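Long-range contacts in PHD finger protein 14 (Danio rerio, PDB 7D86), which binds histone H3, preferentially the unmodified form, through its PHD-zinc knuckle-PHD module, and represses PDGFRA expression in the control of mesenchymal cell proliferation: residues A[100-105]-A[144-149]; A[9-14]-A[201-206]; A[86-91]-A[116-121]; A[132-137]-A[159-164]. All blocks are in the same frame, centred on the assembly; numbering follows the deposited sequence.

Contact 1: A[100-105]-A[144-149]; sequences LYVPGV and VCISCD. With ZN (zinc ion), chain B.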
loop_
_atom_site.group_PDB
_atom_site.type_symbol
_atom_site.label_atom_id
_atom_site.label_comp_id
_atom_site.label_asym_id
_atom_site.label_seq_id
_atom_site.Cartn_x
_atom_site.Cartn_y
_atom_site.Cartn_z
ATOM N N LEU A 100 -2.668 -4.198 3.431
ATOM C CA LEU A 100 -2.281 -5.512 2.919
ATOM C C LEU A 100 -1.049 -6.063 3.615
ATOM O O LEU A 100 -0.859 -7.285 3.654
ATOM C CB LEU A 100 -2.016 -5.442 1.417
ATOM C CG LEU A 100 -3.221 -4.978 0.596
ATOM C CD1 LEU A 100 -2.855 -4.848 -0.877
ATOM C CD2 LEU A 100 -4.372 -5.958 0.799
ATOM N N TYR A 101 -0.190 -5.198 4.149
ATOM C CA TYR A 101 1.114 -5.663 4.601
ATOM C C TYR A 101 1.322 -5.586 6.102
ATOM O O TYR A 101 2.165 -6.317 6.621
ATOM C CB TYR A 101 2.236 -4.885 3.891
ATOM C CG TYR A 101 2.427 -5.319 2.464
ATOM C CD1 TYR A 101 1.649 -4.774 1.443
ATOM C CD2 TYR A 101 3.370 -6.291 2.128
ATOM C CE1 TYR A 101 1.806 -5.178 0.131
ATOM C CE2 TYR A 101 3.538 -6.693 0.810
ATOM C CZ TYR A 101 2.751 -6.134 -0.180
ATOM O OH TYR A 101 2.889 -6.528 -1.486
ATOM N N VAL A 102 0.595 -4.729 6.814
ATOM C CA VAL A 102 0.731 -4.673 8.267
ATOM C C VAL A 102 0.066 -5.911 8.864
ATOM O O VAL A 102 -1.122 -6.165 8.614
ATOM C CB VAL A 102 0.146 -3.371 8.842
ATOM C CG1 VAL A 102 0.173 -3.407 10.374
ATOM C CG2 VAL A 102 0.926 -2.159 8.326
ATOM N N PRO A 103 0.794 -6.719 9.636
ATOM C CA PRO A 103 0.184 -7.919 10.232
ATOM C C PRO A 103 -1.008 -7.585 11.121
ATOM O O PRO A 103 -1.058 -6.545 11.775
ATOM C CB PRO A 103 1.327 -8.530 11.055
ATOM C CG PRO A 103 2.585 -8.036 10.409
ATOM C CD PRO A 103 2.252 -6.660 9.843
ATOM N N GLY A 104 -1.968 -8.503 11.156
ATOM C CA GLY A 104 -3.114 -8.375 12.030
ATOM C C GLY A 104 -4.237 -7.517 11.489
ATOM O O GLY A 104 -5.238 -7.318 12.189
ATOM N N VAL A 105 -4.106 -6.992 10.278
ATOM C CA VAL A 105 -5.179 -6.265 9.618
ATOM C C VAL A 105 -5.962 -7.255 8.761
ATOM O O VAL A 105 -5.376 -8.016 7.984
ATOM C CB VAL A 105 -4.628 -5.105 8.776
ATOM C CG1 VAL A 105 -5.764 -4.335 8.131
ATOM C CG2 VAL A 105 -3.782 -4.162 9.636
ATOM N N VAL A 144 3.259 2.414 11.724
ATOM C CA VAL A 144 3.624 1.029 11.976
ATOM C C VAL A 144 4.568 0.579 10.871
ATOM O O VAL A 144 4.286 0.784 9.685
ATOM C CB VAL A 144 2.378 0.124 12.051
ATOM C CG1 VAL A 144 2.780 -1.343 12.195
ATOM C CG2 VAL A 144 1.502 0.528 13.226
ATOM N N CYS A 145 5.697 -0.002 11.258
ATOM C CA CYS A 145 6.638 -0.553 10.295
ATOM C C CYS A 145 6.383 -2.038 10.099
ATOM O O CYS A 145 5.891 -2.726 10.998
ATOM C CB CYS A 145 8.082 -0.351 10.759
ATOM S SG CYS A 145 8.688 1.334 10.652
ATOM N N ILE A 146 6.737 -2.526 8.910
ATOM C CA ILE A 146 6.845 -3.956 8.647
ATOM C C ILE A 146 8.326 -4.275 8.549
ATOM O O ILE A 146 9.164 -3.367 8.522
ATOM C CB ILE A 146 6.119 -4.377 7.359
ATOM C CG1 ILE A 146 6.744 -3.648 6.163
ATOM C CG2 ILE A 146 4.609 -4.155 7.488
ATOM C CD1 ILE A 146 6.169 -4.049 4.836
ATOM N N SER A 147 8.655 -5.554 8.451
ATOM C CA SER A 147 10.046 -5.963 8.370
ATOM C C SER A 147 10.289 -6.794 7.123
ATOM O O SER A 147 9.357 -7.291 6.484
ATOM C CB SER A 147 10.475 -6.764 9.590
ATOM O OG SER A 147 11.782 -7.278 9.398
ATOM N N CYS A 148 11.574 -6.950 6.799
ATOM C CA CYS A 148 11.966 -7.809 5.693
ATOM C C CYS A 148 11.575 -9.246 6.003
ATOM O O CYS A 148 11.658 -9.698 7.150
ATOM C CB CYS A 148 13.477 -7.704 5.449
ATOM S SG CYS A 148 14.159 -8.886 4.254
ATOM N N ASP A 149 11.157 -9.977 4.973
ATOM C CA ASP A 149 10.655 -11.333 5.151
ATOM C C ASP A 149 11.674 -12.411 4.801
ATOM O O ASP A 149 11.332 -13.596 4.820
ATOM C CB ASP A 149 9.387 -11.531 4.324
ATOM C CG ASP A 149 8.181 -10.866 4.958
ATOM O OD1 ASP A 149 8.004 -11.014 6.186
ATOM O OD2 ASP A 149 7.436 -10.172 4.242
HETATM ZN ZN ZN B . 16.379 -8.306 4.624
#

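Contact 2: A[9-14]-A[201-206]; sequences ILICCV and YLALQS. With ZN (zinc ion), chain E.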
loop_
_atom_site.group_PDB
_atom_site.type_symbol
_atom_site.label_atom_id
_atom_site.label_comp_id
_atom_site.label_asym_id
_atom_site.label_seq_id
_atom_site.Cartn_x
_atom_site.Cartn_y
_atom_site.Cartn_z
ATOM N N ILE A 9 -0.943 3.157 -20.953
ATOM C CA ILE A 9 -0.553 2.340 -19.809
ATOM C C ILE A 9 -0.702 3.187 -18.550
ATOM O O ILE A 9 0.138 4.049 -18.261
ATOM C CB ILE A 9 0.875 1.807 -19.962
ATOM C CG1 ILE A 9 0.983 0.922 -21.206
ATOM C CG2 ILE A 9 1.291 1.027 -18.732
ATOM C CD1 ILE A 9 0.018 -0.244 -21.204
ATOM N N LEU A 10 -1.770 2.944 -17.793
ATOM C CA LEU A 10 -1.897 3.458 -16.437
ATOM C C LEU A 10 -1.296 2.452 -15.453
ATOM O O LEU A 10 -1.092 1.281 -15.775
ATOM C CB LEU A 10 -3.363 3.733 -16.088
ATOM C CG LEU A 10 -4.111 4.835 -16.862
ATOM C CD1 LEU A 10 -5.564 4.915 -16.417
ATOM C CD2 LEU A 10 -3.437 6.184 -16.687
ATOM N N ILE A 11 -1.005 2.925 -14.245
ATOM C CA ILE A 11 -0.390 2.101 -13.210
ATOM C C ILE A 11 -1.298 2.069 -11.992
ATOM O O ILE A 11 -1.780 3.113 -11.546
ATOM C CB ILE A 11 1.004 2.622 -12.822
ATOM C CG1 ILE A 11 1.894 2.686 -14.062
ATOM C CG2 ILE A 11 1.629 1.738 -11.716
ATOM C CD1 ILE A 11 3.259 3.266 -13.813
ATOM N N CYS A 12 -1.499 0.872 -11.441
ATOM C CA CYS A 12 -2.213 0.704 -10.180
ATOM C C CYS A 12 -1.316 1.139 -9.028
ATOM O O CYS A 12 -0.206 0.624 -8.874
ATOM C CB CYS A 12 -2.635 -0.750 -9.995
ATOM S SG CYS A 12 -3.396 -1.027 -8.385
ATOM N N CYS A 13 -1.796 2.072 -8.211
ATOM C CA CYS A 13 -0.996 2.586 -7.107
ATOM C C CYS A 13 -0.949 1.631 -5.916
ATOM O O CYS A 13 -0.281 1.930 -4.922
ATOM C CB CYS A 13 -1.535 3.941 -6.658
ATOM S SG CYS A 13 -3.063 3.799 -5.735
ATOM N N VAL A 14 -1.619 0.491 -5.984
ATOM C CA VAL A 14 -1.576 -0.500 -4.913
ATOM C C VAL A 14 -0.531 -1.571 -5.190
ATOM O O VAL A 14 0.363 -1.799 -4.377
ATOM C CB VAL A 14 -2.973 -1.124 -4.700
ATOM C CG1 VAL A 14 -2.890 -2.304 -3.705
ATOM C CG2 VAL A 14 -3.954 -0.054 -4.209
ATOM N N TYR A 201 6.423 3.064 -9.687
ATOM C CA TYR A 201 6.112 4.003 -8.615
ATOM C C TYR A 201 6.407 5.436 -9.046
ATOM O O TYR A 201 5.592 6.340 -8.838
ATOM C CB TYR A 201 6.897 3.647 -7.353
ATOM C CG TYR A 201 6.509 4.500 -6.166
ATOM C CD1 TYR A 201 5.483 4.112 -5.318
ATOM C CD2 TYR A 201 7.164 5.697 -5.898
ATOM C CE1 TYR A 201 5.121 4.886 -4.230
ATOM C CE2 TYR A 201 6.807 6.482 -4.819
ATOM C CZ TYR A 201 5.787 6.073 -3.987
ATOM O OH TYR A 201 5.437 6.851 -2.912
ATOM N N LEU A 202 7.574 5.663 -9.652
ATOM C CA LEU A 202 7.923 7.009 -10.098
ATOM C C LEU A 202 6.940 7.524 -11.141
ATOM O O LEU A 202 6.590 8.710 -11.143
ATOM C CB LEU A 202 9.344 7.025 -10.655
ATOM C CG LEU A 202 10.415 6.855 -9.576
ATOM C CD1 LEU A 202 11.771 6.557 -10.200
ATOM C CD2 LEU A 202 10.480 8.104 -8.702
ATOM N N ALA A 203 6.471 6.647 -12.029
ATOM C CA ALA A 203 5.553 7.079 -13.072
ATOM C C ALA A 203 4.178 7.455 -12.528
ATOM O O ALA A 203 3.424 8.146 -13.225
ATOM C CB ALA A 203 5.428 5.989 -14.136
ATOM N N LEU A 204 3.848 7.047 -11.294
ATOM C CA LEU A 204 2.533 7.352 -10.730
ATOM C C LEU A 204 2.309 8.850 -10.585
ATOM O O LEU A 204 1.204 9.341 -10.836
ATOM C CB LEU A 204 2.361 6.684 -9.367
ATOM C CG LEU A 204 1.904 5.231 -9.315
ATOM C CD1 LEU A 204 1.823 4.787 -7.867
ATOM C CD2 LEU A 204 0.562 5.067 -10.016
ATOM N N GLN A 205 3.334 9.588 -10.152
ATOM C CA GLN A 205 3.189 11.032 -9.983
ATOM C C GLN A 205 2.808 11.729 -11.284
ATOM O O GLN A 205 2.184 12.798 -11.242
ATOM C CB GLN A 205 4.484 11.632 -9.426
ATOM C CG GLN A 205 4.742 11.314 -7.953
ATOM C CD GLN A 205 5.310 9.924 -7.735
ATOM O OE1 GLN A 205 6.099 9.434 -8.538
ATOM N NE2 GLN A 205 4.909 9.280 -6.643
ATOM N N SER A 206 3.145 11.138 -12.433
ATOM C CA SER A 206 2.835 11.760 -13.715
ATOM C C SER A 206 1.337 11.781 -13.996
ATOM O O SER A 206 0.863 12.640 -14.747
ATOM C CB SER A 206 3.569 11.030 -14.839
ATOM O OG SER A 206 4.966 10.998 -14.604
HETATM ZN ZN ZN E . -3.358 -3.352 -8.593
#

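Contact 3: A[86-91]-A[116-121]; sequences KETDAG and VTLTEM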
loop_
_atom_site.group_PDB
_atom_site.type_symbol
_atom_site.label_atom_id
_atom_site.label_comp_id
_atom_site.label_asym_id
_atom_site.label_seq_id
_atom_site.Cartn_x
_atom_site.Cartn_y
_atom_site.Cartn_z
ATOM N N LYS A 86 -8.613 3.790 2.280
ATOM C CA LYS A 86 -9.909 3.293 2.727
ATOM C C LYS A 86 -10.148 3.752 4.159
ATOM O O LYS A 86 -9.203 3.928 4.935
ATOM C CB LYS A 86 -9.993 1.747 2.680
ATOM C CG LYS A 86 -10.116 1.125 1.292
ATOM C CD LYS A 86 -11.551 1.148 0.791
ATOM C CE LYS A 86 -11.735 0.255 -0.431
ATOM N NZ LYS A 86 -13.096 0.381 -1.021
ATOM N N GLU A 87 -11.420 3.900 4.518
ATOM C CA GLU A 87 -11.784 4.349 5.854
ATOM C C GLU A 87 -11.731 3.188 6.842
ATOM O O GLU A 87 -12.074 2.052 6.501
ATOM C CB GLU A 87 -13.188 4.968 5.835
ATOM C CG GLU A 87 -13.511 5.828 7.041
ATOM C CD GLU A 87 -14.776 6.662 6.841
ATOM O OE1 GLU A 87 -15.606 6.307 5.974
ATOM O OE2 GLU A 87 -14.931 7.680 7.546
ATOM N N THR A 88 -11.293 3.473 8.069
ATOM C CA THR A 88 -11.303 2.470 9.130
ATOM C C THR A 88 -12.640 2.477 9.862
ATOM O O THR A 88 -13.502 3.330 9.633
ATOM C CB THR A 88 -10.181 2.695 10.144
ATOM O OG1 THR A 88 -10.504 3.810 10.990
ATOM C CG2 THR A 88 -8.861 2.949 9.437
ATOM N N ASP A 89 -12.796 1.520 10.784
ATOM C CA ASP A 89 -14.007 1.445 11.598
ATOM C C ASP A 89 -14.199 2.701 12.435
ATOM O O ASP A 89 -15.322 3.190 12.579
ATOM C CB ASP A 89 -13.951 0.221 12.510
ATOM C CG ASP A 89 -14.619 -0.983 11.903
ATOM O OD1 ASP A 89 -15.108 -0.880 10.759
ATOM O OD2 ASP A 89 -14.659 -2.034 12.575
ATOM N N ALA A 90 -13.121 3.231 13.002
ATOM C CA ALA A 90 -13.201 4.377 13.896
ATOM C C ALA A 90 -13.214 5.707 13.161
ATOM O O ALA A 90 -12.967 6.742 13.788
ATOM C CB ALA A 90 -12.037 4.346 14.888
ATOM N N GLY A 91 -13.479 5.708 11.857
ATOM C CA GLY A 91 -13.574 6.938 11.102
ATOM C C GLY A 91 -12.262 7.523 10.633
ATOM O O GLY A 91 -12.238 8.686 10.228
ATOM N N VAL A 116 -11.799 -1.009 7.013
ATOM C CA VAL A 116 -10.631 -1.614 7.635
ATOM C C VAL A 116 -10.816 -1.606 9.143
ATOM O O VAL A 116 -11.162 -0.578 9.737
ATOM C CB VAL A 116 -9.360 -0.859 7.223
ATOM C CG1 VAL A 116 -8.125 -1.539 7.823
ATOM C CG2 VAL A 116 -9.261 -0.778 5.708
ATOM N N THR A 117 -10.594 -2.755 9.773
ATOM C CA THR A 117 -10.691 -2.887 11.222
ATOM C C THR A 117 -9.287 -2.997 11.796
ATOM O O THR A 117 -8.553 -3.937 11.474
ATOM C CB THR A 117 -11.521 -4.106 11.626
ATOM O OG1 THR A 117 -12.835 -4.013 11.064
ATOM C CG2 THR A 117 -11.635 -4.182 13.144
ATOM N N LEU A 118 -8.919 -2.035 12.635
ATOM C CA LEU A 118 -7.664 -2.067 13.370
ATOM C C LEU A 118 -7.932 -2.506 14.805
ATOM O O LEU A 118 -8.903 -2.069 15.430
ATOM C CB LEU A 118 -6.987 -0.698 13.353
ATOM C CG LEU A 118 -6.807 -0.071 11.967
ATOM C CD1 LEU A 118 -6.031 1.233 12.053
ATOM C CD2 LEU A 118 -6.120 -1.044 11.020
ATOM N N THR A 119 -7.064 -3.365 15.318
ATOM C CA THR A 119 -7.217 -3.957 16.637
ATOM C C THR A 119 -6.376 -3.218 17.667
ATOM O O THR A 119 -5.516 -2.400 17.338
ATOM C CB THR A 119 -6.802 -5.424 16.598
ATOM O OG1 THR A 119 -5.398 -5.491 16.327
ATOM C CG2 THR A 119 -7.558 -6.151 15.501
ATOM N N GLU A 120 -6.638 -3.529 18.938
ATOM C CA GLU A 120 -5.765 -3.061 20.007
ATOM C C GLU A 120 -4.315 -3.403 19.714
ATOM O O GLU A 120 -3.415 -2.606 19.992
ATOM C CB GLU A 120 -6.171 -3.677 21.345
ATOM C CG GLU A 120 -7.543 -3.321 21.835
ATOM C CD GLU A 120 -7.710 -3.650 23.304
ATOM O OE1 GLU A 120 -6.935 -3.110 24.122
ATOM O OE2 GLU A 120 -8.596 -4.463 23.635
ATOM N N MET A 121 -4.074 -4.601 19.167
ATOM C CA MET A 121 -2.713 -5.014 18.849
ATOM C C MET A 121 -2.089 -4.077 17.822
ATOM O O MET A 121 -0.954 -3.620 17.995
ATOM C CB MET A 121 -2.709 -6.471 18.358
ATOM C CG MET A 121 -3.113 -7.504 19.419
ATOM S SD MET A 121 -4.882 -7.658 19.811
ATOM C CE MET A 121 -5.529 -8.521 18.376
#

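Contact 4: A[132-137]-A[159-164]; sequences SLCEDT and VTCAQR. With ZN (zinc ion), chain D; EDO (1,2-ethanediol), chain H.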
loop_
_atom_site.group_PDB
_atom_site.type_symbol
_atom_site.label_atom_id
_atom_site.label_comp_id
_atom_site.label_asym_id
_atom_site.label_seq_id
_atom_site.Cartn_x
_atom_site.Cartn_y
_atom_site.Cartn_z
ATOM N N SER A 132 13.660 2.574 8.412
ATOM C CA SER A 132 14.998 2.790 7.879
ATOM C C SER A 132 14.994 3.413 6.492
ATOM O O SER A 132 16.068 3.762 5.985
ATOM C CB SER A 132 15.757 1.460 7.830
ATOM O OG SER A 132 15.068 0.530 7.008
ATOM N N LEU A 133 13.828 3.563 5.866
ATOM C CA LEU A 133 13.743 4.071 4.503
ATOM C C LEU A 133 13.123 5.459 4.395
ATOM O O LEU A 133 12.923 5.936 3.274
ATOM C CB LEU A 133 12.940 3.096 3.639
ATOM C CG LEU A 133 13.579 1.723 3.469
ATOM C CD1 LEU A 133 12.648 0.815 2.686
ATOM C CD2 LEU A 133 14.910 1.882 2.765
ATOM N N CYS A 134 12.816 6.116 5.511
ATOM C CA CYS A 134 12.058 7.362 5.459
ATOM C C CYS A 134 12.867 8.474 4.793
ATOM O O CYS A 134 14.040 8.687 5.109
ATOM C CB CYS A 134 11.638 7.786 6.868
ATOM S SG CYS A 134 9.856 7.631 7.212
ATOM N N GLU A 135 12.232 9.184 3.858
ATOM C CA GLU A 135 12.888 10.336 3.243
ATOM C C GLU A 135 12.979 11.500 4.220
ATOM O O GLU A 135 13.962 12.251 4.220
ATOM C CB GLU A 135 12.134 10.766 1.984
ATOM C CG GLU A 135 11.910 9.649 0.986
ATOM C CD GLU A 135 10.874 10.005 -0.058
ATOM O OE1 GLU A 135 11.154 10.878 -0.903
ATOM O OE2 GLU A 135 9.773 9.415 -0.025
ATOM N N ASP A 136 11.964 11.659 5.059
ATOM C CA ASP A 136 11.883 12.756 6.012
ATOM C C ASP A 136 12.120 12.198 7.410
ATOM O O ASP A 136 11.305 11.425 7.923
ATOM C CB ASP A 136 10.527 13.449 5.917
ATOM C CG ASP A 136 10.507 14.785 6.622
ATOM O OD1 ASP A 136 11.113 14.909 7.705
ATOM O OD2 ASP A 136 9.879 15.714 6.084
ATOM N N THR A 137 13.230 12.614 8.025
ATOM C CA THR A 137 13.618 12.100 9.336
ATOM C C THR A 137 12.520 12.282 10.379
ATOM O O THR A 137 12.375 11.443 11.277
ATOM C CB THR A 137 14.912 12.788 9.783
ATOM O OG1 THR A 137 15.976 12.414 8.897
ATOM C CG2 THR A 137 15.283 12.401 11.206
ATOM N N VAL A 159 5.225 0.569 5.077
ATOM C CA VAL A 159 4.794 -0.147 3.880
ATOM C C VAL A 159 4.966 0.724 2.643
ATOM O O VAL A 159 5.426 0.256 1.597
ATOM C CB VAL A 159 3.339 -0.625 4.026
ATOM C CG1 VAL A 159 2.875 -1.289 2.729
ATOM C CG2 VAL A 159 3.218 -1.578 5.212
ATOM N N THR A 160 4.592 2.004 2.737
ATOM C CA THR A 160 4.674 2.880 1.572
ATOM C C THR A 160 6.106 3.295 1.264
ATOM O O THR A 160 6.435 3.556 0.100
ATOM C CB THR A 160 3.794 4.114 1.772
ATOM O OG1 THR A 160 4.045 4.684 3.064
ATOM C CG2 THR A 160 2.320 3.726 1.673
ATOM N N CYS A 161 6.963 3.366 2.285
ATOM C CA CYS A 161 8.377 3.610 2.038
ATOM C C CYS A 161 9.006 2.428 1.312
ATOM O O CYS A 161 9.778 2.610 0.363
ATOM C CB CYS A 161 9.099 3.898 3.359
ATOM S SG CYS A 161 8.654 5.500 4.137
ATOM N N ALA A 162 8.659 1.207 1.728
ATOM C CA ALA A 162 9.108 0.026 1.001
ATOM C C ALA A 162 8.513 -0.008 -0.399
ATOM O O ALA A 162 9.186 -0.402 -1.360
ATOM C CB ALA A 162 8.741 -1.243 1.781
ATOM N N GLN A 163 7.251 0.410 -0.541
ATOM C CA GLN A 163 6.635 0.408 -1.864
ATOM C C GLN A 163 7.419 1.298 -2.817
ATOM O O GLN A 163 7.649 0.936 -3.979
ATOM C CB GLN A 163 5.175 0.874 -1.776
ATOM C CG GLN A 163 4.410 0.745 -3.090
ATOM C CD GLN A 163 3.034 1.395 -3.053
ATOM O OE1 GLN A 163 2.845 2.449 -2.443
ATOM N NE2 GLN A 163 2.068 0.765 -3.710
ATOM N N ARG A 164 7.847 2.462 -2.328
ATOM C CA ARG A 164 8.581 3.417 -3.151
ATOM C C ARG A 164 9.899 2.829 -3.627
ATOM O O ARG A 164 10.348 3.111 -4.745
ATOM C CB ARG A 164 8.815 4.701 -2.351
ATOM C CG ARG A 164 9.625 5.765 -3.046
ATOM C CD ARG A 164 10.015 6.881 -2.083
ATOM N NE ARG A 164 11.130 6.471 -1.232
ATOM C CZ ARG A 164 11.069 6.360 0.091
ATOM N NH1 ARG A 164 9.949 6.655 0.735
ATOM N NH2 ARG A 164 12.139 5.968 0.772
HETATM ZN ZN ZN D . 9.209 5.523 6.383
HETATM C C1 EDO H . 8.131 9.440 3.399
HETATM O O1 EDO H . 9.345 8.786 3.004
HETATM C C2 EDO H . 8.486 10.616 4.299
HETATM O O2 EDO H . 9.350 10.148 5.345
#

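Contact 1: A[100-105]-A[144-149]
Ile146 and Val144 of the second PHD finger pack against Tyr101, Val102 and Pro103 of the C2HC zinc knuckle, a buried apolar joint between two zinc-binding units of the PZP module. The knuckle contributes the last turn of helix 96-101 and the bend after it; the PHD finger contributes Val144 and strand 145-147, paired with strand 156-158.

Aliphatic contacts carry the joint. CG1 of Val102 meets CG1 of Val144 at 3.8 Å, the two branched side chains crossing at a slant. Ile146 works with both branches. Its CG1 stands between the backbone N and the carbonyl carbon (chi1 61°), and CD1 beyond it comes to 4.1 Å from CB of Tyr101. The other branch, CG2, lies 4.2 Å from CD of Pro103, the two side chains nearly perpendicular.

Polar and metal partners lie elsewhere in the fold. The ring of Tyr101 leads away from the strand, its OH hydrogen-bonded to the carbonyl O of Ser169 and its ring set edge-to-face with Phe181. Farther along 144-149, Cys148 SG binds zinc at 2.3 Å together with Cys153, Cys185 and His188. Back at the joint, the closest approach is that of Ile146 CG2 to the backbone O of Tyr101, 3.4 Å.

Contact 2: A[9-14]-A[201-206]
Leu204 near the end of helix 191-204 packs onto Ile11 and Cys13, which flank the zinc ligand Cys12 in the first PHD finger, so that the C-terminal helix closes against the N-terminal finger of the PZP module. Followed outward, Leu204 has its CB directed neither at the finger nor from it; CG lies anti to the carbonyl carbon (chi1 -84°), and from there the fork comes nearer the finger. One prong, CD1, reaches Cys13, 3.7 Å from its CB and equally near its CA. The other, CD2, lies against Ile11, 3.7 Å from CB, with CG2 a little farther off, and comes within 3.4 Å of the Ile11 backbone O. That oxygen is the acceptor of a hydrogen bond from Thr35 OG1. An alanine in place of Leu204 would probably open a gap beside Ile11 and Cys13, since both methyl prongs that touch them would be gone.

Ile11 makes a second contact through its other branch, where CD1 presses on Ala203 CB at 3.5 Å, tighter than usual for two carbons.

Between the two packed residues, Cys12 turns from the helix and binds zinc with Cys15, His37 and Cys40. Its SG lies anti to the backbone N (chi1 175°), 2.3 Å from the zinc, and also accepts a hydrogen bond from Val14 N at 3.4 Å.

Contact 3: A[86-91]-A[116-121]
A single beta bridge, Thr88 with Val116, fastens residues 116-121 to the end of strand 85-87, just where that strand enters the type I turn from Thr88 to Gly91. Two backbone hydrogen bonds make the bridge: Val116 N gives to Glu87 O at 3.1 Å, and Val116 O receives Asp89 N at 2.9 Å. The same Val116 oxygen also meets Thr88 CA at 3.1 Å in a CA-H...O contact.

Side chains extend the joint. Val116 places CG2 anti to its carbonyl carbon, and this methyl lies 4.0 Å from CB of Lys86; beyond CB the lysine bends at chi2 (-82°) and leads away, its NZ hydrogen-bonded to the backbone O of Tyr41, with which it also makes a cation-pi contact, and salt-bridged to Asp65. CG2 of Thr88 touches CD1 of Leu118 at 4.2 Å, while Thr88 OG1 accepts a hydrogen bond from Arg92 N. Beside the bridge, Thr117 OG1 gives a weak hydrogen bond to Asp89 OD2 at 3.1 Å, the two side chains meeting at a slant.

With both stronger bonds made by the backbone, the register probably depends little on side-chain identity, and the weak threonine-aspartate bond is a minor addition.

Contact 4: A[132-137]-A[159-164]
Arg164, on helix 159-164, reaches Leu133 and Glu135 on the loop that carries the zinc ligand Cys134. Its NH2 gives a short hydrogen bond to the Leu133 carbonyl O, 2.6 Å away and close to the guanidinium plane. NH1 forms a salt bridge with Glu135 OE2 at 2.9 Å, but this carboxylate comes over a face, its plane turned 52° from the guanidinium, and CG of Glu135 lies over the centre of that face. On the opposite face sits the backbone O of Cys161. The bend at chi3 of Arg164 (78°) sets NE off the extended line of the chain. An alanine here would probably leave the Leu133 oxygen and the Glu135 carboxylate without these partners, though Glu135 is poorly ordered.

A 1,2-ethanediol, probably from crystallisation, accepts Glu135 N at its O1 and Asp136 N at its O2, each at 3.0 Å, and O1 donates to Glu135 OE2.

Alongside the polar contacts, Leu133 CB packs on Cys161 CB at 3.9 Å. The sulphurs bind the same zinc, Cys134 SG at 2.4 Å and Cys161 SG at 2.3 Å, with Cys131 and His158 completing the site: a centre typical of the PHD finger, in which a CxxC loop and a helix share one metal.

The four contacts illustrate how small zinc-binding units become one compact histone reader. Contacts 1 and 4, with centres about 13 Å apart, share an apolar seam: Val159 CG2 lies 3.7 Å from both Ile146 CG2 and Tyr101 CB. Contact 3 touches residues 100-105, where Val116 CG1 lies 3.7 Å from Val105 CG1. Contact 2, on the other side of the chain's centre from contacts 1 and 3, is tied to contact 4 by a probable hydrogen bond from Gln163 NE2 to Cys13 O (2.9 Å), and to contact 1 where Val14 CG1 meets Leu100 CD1 at 3.8 Å. Contacts 1 and 2 each hold one zinc ligand and contact 4 two, for three different ions; contact 3 holds none.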